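Acetyltransferase, GNAT family (Colwellia psychrerythraea, PDB 3IWG) probably transfers an acyl group, most likely acetyl, to a substrate not yet identified. Local coordinates at residues 8-11 against 15-18; 69-74 against 80-85. All coordinates share one frame; numbering follows the deposited sequence.

Contact 1 (8-11 against 15-18); sequences KTIE and DLTQ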
ATOM      1  N   LYS A   8     -22.291   4.521  21.356  1.00 36.99           N
ATOM      2  CA  LYS A   8     -21.833   3.130  21.256  1.00 37.22           C
ATOM      3  C   LYS A   8     -20.659   3.101  20.300  1.00 36.93           C
ATOM      4  O   LYS A   8     -20.601   3.848  19.341  1.00 36.77           O
ATOM      5  CB  LYS A   8     -22.922   2.177  20.713  1.00 37.44           C
ATOM      6  CG  LYS A   8     -23.986   1.686  21.689  1.00 38.47           C
ATOM      7  CD  LYS A   8     -24.883   0.533  21.057  1.00 40.05           C
ATOM      8  CE  LYS A   8     -26.379   0.591  21.568  1.00 40.77           C
ATOM      9  NZ  LYS A   8     -27.203  -0.692  21.510  1.00 41.21           N
ATOM     10  N   THR A   9     -19.727   2.214  20.569  1.00 37.29           N
ATOM     11  CA  THR A   9     -18.573   2.026  19.727  1.00 37.35           C
ATOM     12  C   THR A   9     -19.129   1.349  18.441  1.00 37.68           C
ATOM     13  O   THR A   9     -20.155   0.670  18.489  1.00 37.42           O
ATOM     14  CB  THR A   9     -17.522   1.184  20.513  1.00 37.22           C
ATOM     15  OG1 THR A   9     -16.216   1.744  20.356  1.00 37.49           O
ATOM     16  CG2 THR A   9     -17.553  -0.265  20.092  1.00 37.39           C
ATOM     17  N   ILE A  10     -18.509   1.582  17.291  1.00 37.91           N
ATOM     18  CA  ILE A  10     -18.980   0.970  16.043  1.00 38.43           C
ATOM     19  C   ILE A  10     -17.858   0.145  15.391  1.00 39.24           C
ATOM     20  O   ILE A  10     -16.807   0.696  15.079  1.00 39.74           O
ATOM     21  CB  ILE A  10     -19.443   2.053  15.078  1.00 37.99           C
ATOM     22  CG1 ILE A  10     -20.731   2.684  15.623  1.00 39.34           C
ATOM     23  CG2 ILE A  10     -19.579   1.519  13.644  1.00 36.01           C
ATOM     24  CD1 ILE A  10     -21.878   2.741  14.642  1.00 39.66           C
ATOM     25  N   GLU A  11     -18.060  -1.152  15.165  1.00 39.73           N
ATOM     26  CA  GLU A  11     -16.969  -1.952  14.547  1.00 40.19           C
ATOM     27  C   GLU A  11     -17.018  -1.966  13.010  1.00 39.34           C
ATOM     28  O   GLU A  11     -15.958  -1.816  12.338  1.00 39.42           O
ATOM     29  CB  GLU A  11     -16.921  -3.379  15.094  1.00 40.71           C
ATOM     30  CG  GLU A  11     -16.070  -3.514  16.375  1.00 42.35           C
ATOM     31  CD  GLU A  11     -16.791  -2.992  17.624  1.00 42.71           C
ATOM     32  OE1 GLU A  11     -16.240  -2.097  18.311  1.00 45.34           O
ATOM     33  OE2 GLU A  11     -17.900  -3.471  17.909  1.00 40.52           O
ATOM     34  N   ASP A  15     -22.271  -0.104   8.858  1.00 32.81           N
ATOM     35  CA  ASP A  15     -23.351   0.534   9.603  1.00 32.88           C
ATOM     36  C   ASP A  15     -23.521   2.053   9.364  1.00 32.88           C
ATOM     37  O   ASP A  15     -24.534   2.631   9.718  1.00 32.01           O
ATOM     38  CB  ASP A  15     -23.095   0.334  11.094  1.00 32.98           C
ATOM     39  CG  ASP A  15     -24.345   0.061  11.856  1.00 34.68           C
ATOM     40  OD1 ASP A  15     -25.435   0.200  11.248  1.00 37.18           O
ATOM     41  OD2 ASP A  15     -24.253  -0.300  13.060  1.00 37.91           O
ATOM     42  N   LEU A  16     -22.491   2.699   8.817  1.00 33.55           N
ATOM     43  CA  LEU A  16     -22.453   4.156   8.666  1.00 33.30           C
ATOM     44  C   LEU A  16     -22.547   4.639   7.218  1.00 34.17           C
ATOM     45  O   LEU A  16     -22.466   5.841   6.966  1.00 34.51           O
ATOM     46  CB  LEU A  16     -21.159   4.691   9.302  1.00 32.70           C
ATOM     47  CG  LEU A  16     -21.061   4.509  10.807  1.00 30.77           C
ATOM     48  CD1 LEU A  16     -19.911   5.271  11.329  1.00 28.73           C
ATOM     49  CD2 LEU A  16     -22.348   4.952  11.510  1.00 31.51           C
ATOM     50  N   THR A  17     -22.730   3.709   6.283  1.00 34.95           N
ATOM     51  CA  THR A  17     -22.851   4.012   4.853  1.00 35.60           C
ATOM     52  C   THR A  17     -23.744   5.191   4.487  1.00 35.50           C
ATOM     53  O   THR A  17     -23.331   6.073   3.725  1.00 35.21           O
ATOM     54  CB  THR A  17     -23.354   2.777   4.087  1.00 35.60           C
ATOM     55  OG1 THR A  17     -22.247   1.909   3.894  1.00 35.82           O
ATOM     56  CG2 THR A  17     -23.947   3.148   2.708  1.00 37.11           C
ATOM     57  N   GLN A  18     -24.952   5.198   5.040  1.00 36.06           N
ATOM     58  CA  GLN A  18     -25.904   6.266   4.790  1.00 36.25           C
ATOM     59  C   GLN A  18     -25.518   7.531   5.530  1.00 34.37           C
ATOM     60  O   GLN A  18     -25.578   8.609   4.971  1.00 34.34           O
ATOM     61  CB  GLN A  18     -27.307   5.876   5.236  1.00 37.77           C
ATOM     62  CG  GLN A  18     -28.266   5.357   4.142  1.00 42.68           C
ATOM     63  CD  GLN A  18     -29.736   5.470   4.607  1.00 48.15           C
ATOM     64  OE1 GLN A  18     -30.006   5.612   5.822  1.00 49.89           O
ATOM     65  NE2 GLN A  18     -30.684   5.423   3.643  1.00 51.49           N
TER
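Ile10 and Leu16 meet through a single pair of methyl groups, Ile10 CD1 lying 3.9 Å from Leu16 CD2, the two side chains crossing at a slant. Ile10 gives up about 64 Å² to the opposite segment, half of the 121 Å² buried in all, and most of its approach is made by the CD1 arm. With CG1 beside the backbone N and CG2 anti to it (chi1 -69°), the longer branch is carried across toward residues 15-18. Leu16 answers from the 3-10 turn that leads into helix 17-26; its CG stands anti to its own carbonyl carbon, and CD2 is the branch extended to the isoleucine. Asp15 comes in at about a right angle to Ile10 and sets OD2 4.2 Å from the same CD1, so one methyl touches a leucine methyl and a carboxylate oxygen. The carboxylate makes no hydrogen bond across the contact; it borders the exposed margin, while Leu16 is buried. No hydrogen bond joins the two segments, and the backbones stay well apart, with 7.8 Å between Ile10 CA and Asp15 CA. Ile10 is instead tied to strand 44-50, by backbone bonding with His45, on which Leu16 also packs; Leu16 further touches Leu54 and Phe57 of strand 53-60. The apolar pair thus closes the short connection between strand 6-9 and helix 17-26, consistent with the first strand and first helix of a GNAT domain, where the chain leaves strand 6-9 and the helix settles against the neighbouring strands.

Contact 2 (69-74 against 80-85); sequences YYLQPE and QELFTL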
ATOM      1  N   TYR A  69     -17.877  14.411  12.573  1.00 27.91           N
ATOM      2  CA  TYR A  69     -19.032  14.464  13.470  1.00 28.64           C
ATOM      3  C   TYR A  69     -20.282  14.779  12.647  1.00 28.94           C
ATOM      4  O   TYR A  69     -20.264  15.644  11.749  1.00 28.92           O
ATOM      5  CB  TYR A  69     -18.851  15.529  14.513  1.00 28.50           C
ATOM      6  CG  TYR A  69     -20.055  15.733  15.429  1.00 30.17           C
ATOM      7  CD1 TYR A  69     -21.143  16.526  15.053  1.00 30.02           C
ATOM      8  CD2 TYR A  69     -20.091  15.135  16.690  1.00 31.28           C
ATOM      9  CE1 TYR A  69     -22.250  16.696  15.922  1.00 30.19           C
ATOM     10  CE2 TYR A  69     -21.171  15.288  17.535  1.00 31.33           C
ATOM     11  CZ  TYR A  69     -22.231  16.085  17.159  1.00 30.78           C
ATOM     12  OH  TYR A  69     -23.246  16.226  18.045  1.00 31.32           O
ATOM     13  N   TYR A  70     -21.356  14.064  12.920  1.00 29.45           N
ATOM     14  CA  TYR A  70     -22.571  14.268  12.162  1.00 30.78           C
ATOM     15  C   TYR A  70     -23.755  13.761  12.964  1.00 32.49           C
ATOM     16  O   TYR A  70     -23.716  12.641  13.479  1.00 33.33           O
ATOM     17  CB  TYR A  70     -22.505  13.553  10.813  1.00 30.48           C
ATOM     18  CG  TYR A  70     -23.761  13.684  10.018  1.00 30.99           C
ATOM     19  CD1 TYR A  70     -23.953  14.772   9.195  1.00 31.18           C
ATOM     20  CD2 TYR A  70     -24.783  12.756  10.128  1.00 32.25           C
ATOM     21  CE1 TYR A  70     -25.096  14.940   8.477  1.00 30.63           C
ATOM     22  CE2 TYR A  70     -25.957  12.901   9.397  1.00 33.92           C
ATOM     23  CZ  TYR A  70     -26.115  14.014   8.579  1.00 33.25           C
ATOM     24  OH  TYR A  70     -27.268  14.207   7.854  1.00 31.15           O
ATOM     25  N   LEU A  71     -24.794  14.589  13.056  1.00 33.69           N
ATOM     26  CA  LEU A  71     -26.130  14.190  13.563  1.00 34.83           C
ATOM     27  C   LEU A  71     -27.195  14.493  12.539  1.00 35.83           C
ATOM     28  O   LEU A  71     -27.159  15.538  11.892  1.00 35.70           O
ATOM     29  CB  LEU A  71     -26.490  14.979  14.814  1.00 34.34           C
ATOM     30  CG  LEU A  71     -26.542  14.145  16.077  1.00 35.13           C
ATOM     31  CD1 LEU A  71     -26.919  15.023  17.256  1.00 36.16           C
ATOM     32  CD2 LEU A  71     -27.515  12.985  15.941  1.00 32.85           C
ATOM     33  N   GLN A  72     -28.161  13.609  12.391  1.00 38.14           N
ATOM     34  CA  GLN A  72     -29.276  13.935  11.520  1.00 40.53           C
ATOM     35  C   GLN A  72     -29.784  15.377  11.799  1.00 42.15           C
ATOM     36  O   GLN A  72     -29.749  15.890  12.946  1.00 41.53           O
ATOM     37  CB  GLN A  72     -30.383  12.900  11.605  1.00 40.94           C
ATOM     38  CG  GLN A  72     -30.195  11.800  10.576  1.00 42.38           C
ATOM     39  CD  GLN A  72     -30.877  10.526  10.967  1.00 43.83           C
ATOM     40  OE1 GLN A  72     -31.654  10.506  11.926  1.00 46.54           O
ATOM     41  NE2 GLN A  72     -30.586   9.439  10.242  1.00 40.56           N
ATOM     42  N   PRO A  73     -30.165  16.069  10.719  1.00 43.97           N
ATOM     43  CA  PRO A  73     -30.227  17.541  10.732  1.00 45.40           C
ATOM     44  C   PRO A  73     -31.200  18.107  11.740  1.00 46.21           C
ATOM     45  O   PRO A  73     -31.019  19.245  12.193  1.00 47.12           O
ATOM     46  CB  PRO A  73     -30.648  17.897   9.301  1.00 45.60           C
ATOM     47  CG  PRO A  73     -31.212  16.613   8.718  1.00 45.89           C
ATOM     48  CD  PRO A  73     -30.492  15.495   9.404  1.00 44.33           C
ATOM     49  N   GLU A  74     -32.201  17.304  12.109  1.00 46.77           N
ATOM     50  CA  GLU A  74     -33.247  17.747  13.005  1.00 47.38           C
ATOM     51  C   GLU A  74     -32.916  17.719  14.506  1.00 47.42           C
ATOM     52  O   GLU A  74     -33.847  17.920  15.341  1.00 46.19           O
ATOM     53  CB  GLU A  74     -34.524  16.926  12.762  1.00 48.14           C
ATOM     54  CG  GLU A  74     -34.455  15.466  13.193  1.00 49.62           C
ATOM     55  CD  GLU A  74     -34.071  14.506  12.058  1.00 51.98           C
ATOM     56  OE1 GLU A  74     -33.395  14.941  11.077  1.00 53.26           O
ATOM     57  OE2 GLU A  74     -34.436  13.304  12.171  1.00 51.09           O
ATOM     58  N   GLN A  80     -25.853  20.099  20.257  1.00 35.42           N
ATOM     59  CA  GLN A  80     -25.006  20.962  21.043  1.00 35.23           C
ATOM     60  C   GLN A  80     -24.725  20.346  22.396  1.00 35.27           C
ATOM     61  O   GLN A  80     -23.588  20.387  22.867  1.00 35.21           O
ATOM     62  CB  GLN A  80     -25.669  22.346  21.208  1.00 35.47           C
ATOM     63  CG  GLN A  80     -25.959  23.055  19.876  1.00 35.38           C
ATOM     64  CD  GLN A  80     -26.561  24.453  20.021  1.00 37.96           C
ATOM     65  OE1 GLN A  80     -27.494  24.794  19.300  1.00 38.15           O
ATOM     66  NE2 GLN A  80     -26.021  25.272  20.938  1.00 37.65           N
ATOM     67  N   GLU A  81     -25.768  19.816  23.034  1.00 35.59           N
ATOM     68  CA  GLU A  81     -25.647  19.119  24.324  1.00 36.18           C
ATOM     69  C   GLU A  81     -24.632  18.011  24.132  1.00 35.42           C
ATOM     70  O   GLU A  81     -23.669  17.887  24.890  1.00 35.88           O
ATOM     71  CB  GLU A  81     -26.987  18.482  24.768  1.00 36.96           C
ATOM     72  CG  GLU A  81     -28.035  19.394  25.396  1.00 39.71           C
ATOM     73  CD  GLU A  81     -29.281  18.617  25.951  1.00 44.16           C
ATOM     74  OE1 GLU A  81     -29.398  18.466  27.191  1.00 45.94           O
ATOM     75  OE2 GLU A  81     -30.154  18.161  25.165  1.00 47.27           O
ATOM     76  N   LEU A  82     -24.832  17.231  23.077  1.00 34.54           N
ATOM     77  CA  LEU A  82     -23.938  16.099  22.749  1.00 33.91           C
ATOM     78  C   LEU A  82     -22.464  16.493  22.562  1.00 33.16           C
ATOM     79  O   LEU A  82     -21.574  16.057  23.296  1.00 32.51           O
ATOM     80  CB  LEU A  82     -24.457  15.362  21.510  1.00 33.78           C
ATOM     81  CG  LEU A  82     -23.640  14.124  21.098  1.00 34.69           C
ATOM     82  CD1 LEU A  82     -23.462  13.124  22.271  1.00 33.33           C
ATOM     83  CD2 LEU A  82     -24.257  13.455  19.881  1.00 34.48           C
ATOM     84  N   PHE A  83     -22.213  17.355  21.601  1.00 32.82           N
ATOM     85  CA  PHE A  83     -20.857  17.789  21.347  1.00 33.02           C
ATOM     86  C   PHE A  83     -20.160  18.333  22.597  1.00 33.39           C
ATOM     87  O   PHE A  83     -19.002  18.013  22.840  1.00 33.32           O
ATOM     88  CB  PHE A  83     -20.817  18.822  20.216  1.00 33.14           C
ATOM     89  CG  PHE A  83     -19.458  18.959  19.573  1.00 32.71           C
ATOM     90  CD1 PHE A  83     -18.472  19.726  20.163  1.00 30.04           C
ATOM     91  CD2 PHE A  83     -19.177  18.303  18.388  1.00 30.67           C
ATOM     92  CE1 PHE A  83     -17.261  19.820  19.592  1.00 29.95           C
ATOM     93  CE2 PHE A  83     -17.967  18.425  17.801  1.00 30.02           C
ATOM     94  CZ  PHE A  83     -17.006  19.175  18.392  1.00 30.42           C
ATOM     95  N   THR A  84     -20.856  19.163  23.372  1.00 33.89           N
ATOM     96  CA  THR A  84     -20.316  19.699  24.622  1.00 33.93           C
ATOM     97  C   THR A  84     -19.916  18.577  25.588  1.00 35.10           C
ATOM     98  O   THR A  84     -18.821  18.581  26.118  1.00 35.69           O
ATOM     99  CB  THR A  84     -21.337  20.665  25.312  1.00 34.27           C
ATOM    100  OG1 THR A  84     -21.499  21.850  24.513  1.00 32.77           O
ATOM    101  CG2 THR A  84     -20.890  21.045  26.738  1.00 32.13           C
ATOM    102  N   LEU A  85     -20.815  17.630  25.824  1.00 36.37           N
ATOM    103  CA  LEU A  85     -20.540  16.459  26.669  1.00 37.22           C
ATOM    104  C   LEU A  85     -19.284  15.739  26.211  1.00 37.98           C
ATOM    105  O   LEU A  85     -18.401  15.414  27.004  1.00 38.21           O
ATOM    106  CB  LEU A  85     -21.726  15.489  26.594  1.00 37.47           C
ATOM    107  CG  LEU A  85     -21.651  14.085  27.197  1.00 37.96           C
ATOM    108  CD1 LEU A  85     -21.405  14.143  28.681  1.00 39.87           C
ATOM    109  CD2 LEU A  85     -22.972  13.380  26.958  1.00 39.19           C
TER
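Tyr69 receives Phe83 on one ring face in a T-shaped (edge-to-face) stack, the centroids 5.1 Å apart and the planes at 73°. The bump is Phe83 CD2, which stands 3.6 Å above the tyrosine plane, displaced toward the rim, and lies 3.7 Å from both Tyr69 CD2 and Tyr69 CE2. Tyr69 CG is anti to the backbone N (chi1 175°), an extension that carries the ring off strand 65-71 toward helix 76-87. A second bump comes from Leu82: its CD2 approaches Tyr69 obliquely, 3.5 Å from Tyr69 OH, and also lies 4.1 Å from Leu71 CD1. That methyl therefore fits into the notch between the phenol end and the leucine two residues further along the strand. Successive helix residues thus serve different surfaces, Phe83 the ring face and Leu82 the hollow beside the hydroxyl. The strand and helix segments run roughly antiparallel, at 152°, with axes 10.5 Å apart, a gap bridged by side chains alone. Leu112 of helix 107-116 touches both Tyr69 and Phe83, enclosing the aromatic pair further. An alanine in place of Tyr69 would remove the ring and is likely to leave the Phe83 edge without its stacking face and Ser79 without its hydroxyl partner, opening a gap beside Leu82. The contact joins the first strand and the helix of a beta-alpha-beta unit, and its chemistry is almost wholly apolar: shape and ring stacking hold the two elements, while the polar side-chain atom of the touching residues, Tyr69 OH, bonds Ser79 OG of helix 76-87, so the phenol can lie in an apolar interface without stranding its hydroxyl.

Overall arrangement
Both contacts lie in the N-terminal half, and their centres are about 16 Å apart, with nearest atoms about 6 Å apart and no touch between them. Contact 2 is core: all four touching residues are buried, and aromatic rings do much of the work. Contact 1 is smaller and only partly buried, an aliphatic pair with a carboxylate at its exposed margin. They hold different elements: contact 1 sets Ile10 against the 3-10 turn that leads into helix 17-26, whereas contact 2 sets strand 65-71 against helix 76-87. Strand 53-60 links them, since Leu16 and Tyr69 both pack on it, and Tyr70 reaches helix 17-26.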